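Local coordinates for protein NEQ263 (Nanoarchaeum equitans Kin4-M, PDB 5BN3) that probably binds ATP as the B-type subunit of an archaeal ATP synthase core complex, at residues P196-I200 with A234-I238. Residues are numbered along the deposited sequence; the frame is centred on the assembly and turned at random.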
loop_
_atom_site.group_PDB
_atom_site.type_symbol
_atom_site.label_atom_id
_atom_site.label_comp_id
_atom_site.label_asym_id
_atom_site.label_seq_id
_atom_site.Cartn_x
_atom_site.Cartn_y
_atom_site.Cartn_z
ATOM N N PRO B 196 11.990 14.631 -22.665
ATOM C CA PRO B 196 12.049 14.981 -21.243
ATOM C C PRO B 196 13.199 15.932 -20.919
ATOM O O PRO B 196 13.090 16.683 -19.951
ATOM C CB PRO B 196 12.255 13.627 -20.547
ATOM C CG PRO B 196 12.792 12.723 -21.605
ATOM C CD PRO B 196 12.162 13.185 -22.885
ATOM N N ILE B 197 14.272 15.905 -21.705
ATOM C CA ILE B 197 15.391 16.819 -21.482
ATOM C C ILE B 197 14.994 18.281 -21.737
ATOM O O ILE B 197 15.476 19.184 -21.054
ATOM C CB ILE B 197 16.645 16.421 -22.314
ATOM C CG1 ILE B 197 17.883 17.185 -21.842
ATOM C CG2 ILE B 197 16.424 16.666 -23.797
ATOM C CD1 ILE B 197 18.409 16.719 -20.510
ATOM N N GLU B 198 14.103 18.516 -22.699
ATOM C CA GLU B 198 13.636 19.876 -22.958
ATOM C C GLU B 198 12.742 20.362 -21.820
ATOM O O GLU B 198 12.765 21.539 -21.452
ATOM C CB GLU B 198 12.881 19.969 -24.290
ATOM C CG GLU B 198 12.403 21.388 -24.594
ATOM C CD GLU B 198 11.686 21.528 -25.923
ATOM O OE1 GLU B 198 11.710 20.578 -26.736
ATOM O OE2 GLU B 198 11.095 22.605 -26.155
ATOM N N LYS B 199 11.957 19.446 -21.264
ATOM C CA LYS B 199 11.048 19.784 -20.175
ATOM C C LYS B 199 11.792 20.217 -18.913
ATOM O O LYS B 199 11.424 21.206 -18.284
ATOM C CB LYS B 199 10.110 18.611 -19.866
ATOM C CG LYS B 199 9.040 18.361 -20.929
ATOM C CD LYS B 199 7.959 17.415 -20.407
ATOM C CE LYS B 199 6.904 17.117 -21.466
ATOM N NZ LYS B 199 7.345 16.087 -22.444
ATOM N N ILE B 200 12.838 19.486 -18.541
ATOM C CA ILE B 200 13.560 19.820 -17.313
ATOM C C ILE B 200 14.510 21.004 -17.489
ATOM O O ILE B 200 14.920 21.624 -16.508
ATOM C CB ILE B 200 14.317 18.612 -16.704
ATOM C CG1 ILE B 200 15.465 18.170 -17.612
ATOM C CG2 ILE B 200 13.356 17.460 -16.416
ATOM C CD1 ILE B 200 16.559 17.426 -16.866
ATOM N N ALA B 234 8.862 14.375 -16.064
ATOM C CA ALA B 234 9.994 14.357 -16.981
ATOM C C ALA B 234 11.268 13.907 -16.270
ATOM O O ALA B 234 12.068 13.159 -16.834
ATOM C CB ALA B 234 10.185 15.723 -17.605
ATOM N N LEU B 235 11.453 14.365 -15.035
ATOM C CA LEU B 235 12.611 13.969 -14.239
ATOM C C LEU B 235 12.601 12.468 -13.969
ATOM O O LEU B 235 13.647 11.817 -13.989
ATOM C CB LEU B 235 12.649 14.743 -12.916
ATOM C CG LEU B 235 13.994 14.730 -12.186
ATOM C CD1 LEU B 235 15.012 15.560 -12.950
ATOM C CD2 LEU B 235 13.864 15.226 -10.750
ATOM N N ARG B 236 11.415 11.925 -13.719
ATOM C CA ARG B 236 11.258 10.494 -13.484
ATOM C C ARG B 236 11.547 9.705 -14.753
ATOM O O ARG B 236 12.104 8.606 -14.703
ATOM C CB ARG B 236 9.839 10.195 -12.991
ATOM C CG ARG B 236 9.534 8.717 -12.822
ATOM C CD ARG B 236 8.168 8.508 -12.188
ATOM N NE ARG B 236 7.092 9.075 -12.999
ATOM C CZ ARG B 236 5.818 9.128 -12.621
ATOM N NH1 ARG B 236 5.454 8.648 -11.441
ATOM N NH2 ARG B 236 4.912 9.664 -13.422
ATOM N N GLU B 237 11.161 10.270 -15.890
ATOM C CA GLU B 237 11.397 9.625 -17.171
ATOM C C GLU B 237 12.897 9.454 -17.411
ATOM O O GLU B 237 13.357 8.382 -17.808
ATOM C CB GLU B 237 10.753 10.439 -18.292
ATOM C CG GLU B 237 10.843 9.776 -19.645
ATOM C CD GLU B 237 10.004 10.468 -20.695
ATOM O OE1 GLU B 237 9.237 11.395 -20.350
ATOM O OE2 GLU B 237 10.108 10.080 -21.875
ATOM N N ILE B 238 13.649 10.518 -17.146
ATOM C CA ILE B 238 15.102 10.500 -17.276
ATOM C C ILE B 238 15.742 9.585 -16.238
ATOM O O ILE B 238 16.647 8.811 -16.555
ATOM C CB ILE B 238 15.679 11.923 -17.141
ATOM C CG1 ILE B 238 15.097 12.820 -18.234
ATOM C CG2 ILE B 238 17.198 11.903 -17.211
ATOM C CD1 ILE B 238 15.535 14.258 -18.151
HETATM O O HOH W 1 8.596 13.926 -21.530
#
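A buried, largely apolar helix-helix contact joins the N-terminal turn of helix 196-215 to the middle of helix 228-241. The axes of the two segments come within 8.8 Å, nearer antiparallel than parallel at 135°. Pro196 sets its CB 3.8 Å from Ile238 CG1, while Ala234 offers a methyl to Lys199 CB at 3.7 Å. Ile200 and Ile238 reach tip to tip, their CD1 atoms 3.6 Å apart; with CG1 of Ile238 anti to the carbonyl carbon (chi1 -60°) and the chain extended, its CD1 points at Ile200. In this nucleotide-binding domain of the P-loop NTPase class, helix 196-215 is the crossover between parallel strands 185-190 and 220-226, a beta-alpha-beta unit, and helix 228-241 follows the second strand. Glu237 crosses the proline ring at about a right angle, its CD 3.7 Å from Pro196 CG. Its OE2 forms a salt bridge with Arg351 of the neighbouring alpha chain, whereas OE1 accepts from a water 2.9 Å away. That water accepts from Lys199 NZ, also held by the Ser194 carbonyl. Shortening Glu237 to an alanine is likely to cost Arg351 this salt bridge, break the water link to Lys199 and open a gap beside the proline ring.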